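Local coordinates for endo-alpha-mannosidase (Bacteroides thetaiotaomicron, PDB 4ACY), which probably hydrolyses internal alpha-mannosidic linkages in N-glycans, as a family 99 endo-acting glycoside hydrolase built on an eight-stranded barrel, at residues Tyr170-Tyr175 with Thr218-Leu223. Sequence-based numbering, arbitrary orientation.
Sequences YIVDTY and TKYDGL
Asp173 OD1 is gripped by two side chains of the facing loop: it accepts a hydrogen bond from Tyr220 OH at 2.7 Å, on its syn lone pair, and a weak, longer one from Lys219 NZ at 3.4 Å, which also counts as a salt bridge. The carboxylate meets the phenol tip at the edge of the ring, the two planes turned 62° apart. With CG of Asp173 anti to the carbonyl carbon (chi1 -71°), the carboxylate reaches the loop although its CB does not point there. Farther down the same ring edge, Val172 CB lies in plane and touches Tyr220 CD1 at 3.6 Å, while Val172 CG1 packs on Lys219 O at 3.7 Å. One ring face is covered from within the loop by Lys219 CG, 3.5 Å above the ring centre. Residues 218-221 form a type I turn, and Thr218 OG1 accepts from Tyr220 N at 2.9 Å in an ST turn, which probably steadies the backbone at Tyr220. The Tyr220 side chain also touches Ile168 and Gln169, earlier on helix 161-175. A phenylalanine in place of Tyr220 would probably leave Asp173 OD1 without its short hydrogen bond, with only the weak lysine bond from this loop. The contact thus ties helix 161-175 to the loop entering barrel strand 223-227, its short bond coming from a neutral phenol and the lysine's charge probably adding modest electrostatic support.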
# COMPACT_ATOMS: atom_id res chain seq x y z
N TYR A 170 19.31 6.27 1.61
CA TYR A 170 18.93 6.52 2.98
C TYR A 170 18.27 5.29 3.62
O TYR A 170 18.60 4.91 4.74
CB TYR A 170 18.00 7.74 3.13
CG TYR A 170 17.66 7.97 4.59
CD1 TYR A 170 18.50 8.74 5.41
CD2 TYR A 170 16.55 7.35 5.18
CE1 TYR A 170 18.22 8.91 6.76
CE2 TYR A 170 16.27 7.52 6.52
CZ TYR A 170 17.10 8.30 7.30
OH TYR A 170 16.81 8.45 8.64
N ILE A 171 17.34 4.68 2.89
CA ILE A 171 16.58 3.55 3.40
C ILE A 171 17.51 2.36 3.67
O ILE A 171 17.47 1.76 4.75
CB ILE A 171 15.43 3.17 2.44
CG1 ILE A 171 14.32 4.23 2.52
CG2 ILE A 171 14.89 1.77 2.73
CD1 ILE A 171 13.31 4.19 1.37
N VAL A 172 18.36 2.03 2.70
CA VAL A 172 19.30 0.91 2.84
C VAL A 172 20.33 1.18 3.95
O VAL A 172 20.59 0.31 4.77
CB VAL A 172 19.99 0.57 1.49
CG1 VAL A 172 21.12 -0.45 1.68
CG2 VAL A 172 18.98 0.02 0.47
N ASP A 173 20.89 2.39 3.99
CA ASP A 173 21.88 2.72 5.02
C ASP A 173 21.31 2.72 6.42
O ASP A 173 21.97 2.31 7.36
CB ASP A 173 22.52 4.09 4.75
CG ASP A 173 23.45 4.08 3.56
OD1 ASP A 173 23.81 3.00 3.06
OD2 ASP A 173 23.82 5.18 3.10
N THR A 174 20.08 3.20 6.56
CA THR A 174 19.49 3.36 7.87
C THR A 174 18.79 2.11 8.38
O THR A 174 18.89 1.78 9.56
CB THR A 174 18.51 4.55 7.89
OG1 THR A 174 19.13 5.70 7.29
CG2 THR A 174 18.07 4.88 9.30
N TYR A 175 18.10 1.40 7.49
CA TYR A 175 17.25 0.28 7.89
C TYR A 175 17.73 -1.07 7.38
O TYR A 175 17.22 -2.09 7.82
CB TYR A 175 15.82 0.50 7.40
CG TYR A 175 15.27 1.84 7.80
CD1 TYR A 175 15.19 2.21 9.14
CD2 TYR A 175 14.84 2.75 6.84
CE1 TYR A 175 14.67 3.44 9.51
CE2 TYR A 175 14.32 3.97 7.19
CZ TYR A 175 14.25 4.32 8.52
OH TYR A 175 13.74 5.54 8.86
N THR A 218 25.38 -2.35 -7.00
CA THR A 218 25.87 -1.63 -5.84
C THR A 218 25.16 -2.24 -4.64
O THR A 218 24.28 -3.08 -4.80
CB THR A 218 25.53 -0.12 -5.91
OG1 THR A 218 24.12 0.06 -5.66
CG2 THR A 218 25.88 0.46 -7.26
N LYS A 219 25.52 -1.80 -3.44
CA LYS A 219 24.85 -2.24 -2.24
C LYS A 219 23.40 -1.72 -2.18
O LYS A 219 22.66 -2.09 -1.27
CB LYS A 219 25.62 -1.76 -1.00
CG LYS A 219 25.47 -0.27 -0.74
CD LYS A 219 26.12 0.15 0.57
CE LYS A 219 25.32 -0.30 1.79
NZ LYS A 219 25.91 0.29 3.03
N TYR A 220 23.04 -0.87 -3.13
CA TYR A 220 21.71 -0.23 -3.20
C TYR A 220 20.79 -0.90 -4.23
O TYR A 220 19.71 -0.38 -4.58
CB TYR A 220 21.84 1.27 -3.45
CG TYR A 220 22.65 1.93 -2.37
CD1 TYR A 220 22.22 1.89 -1.05
CD2 TYR A 220 23.87 2.54 -2.66
CE1 TYR A 220 22.97 2.46 -0.02
CE2 TYR A 220 24.63 3.11 -1.64
CZ TYR A 220 24.18 3.07 -0.33
OH TYR A 220 24.93 3.64 0.67
N ASP A 221 21.21 -2.07 -4.71
CA ASP A 221 20.43 -2.78 -5.70
C ASP A 221 19.25 -3.46 -5.01
O ASP A 221 19.21 -3.58 -3.78
CB ASP A 221 21.30 -3.83 -6.43
CG ASP A 221 20.79 -4.13 -7.83
OD1 ASP A 221 19.65 -3.74 -8.16
OD2 ASP A 221 21.52 -4.76 -8.61
N GLY A 222 18.28 -3.90 -5.79
CA GLY A 222 17.12 -4.58 -5.25
C GLY A 222 16.11 -4.81 -6.35
O GLY A 222 16.46 -4.86 -7.52
N LEU A 223 14.86 -4.97 -5.95
CA LEU A 223 13.78 -5.21 -6.89
C LEU A 223 12.90 -3.97 -6.85
O LEU A 223 12.34 -3.63 -5.81
CB LEU A 223 12.99 -6.44 -6.47
CG LEU A 223 13.70 -7.80 -6.57
CD1 LEU A 223 12.93 -8.83 -5.77
CD2 LEU A 223 13.89 -8.27 -8.03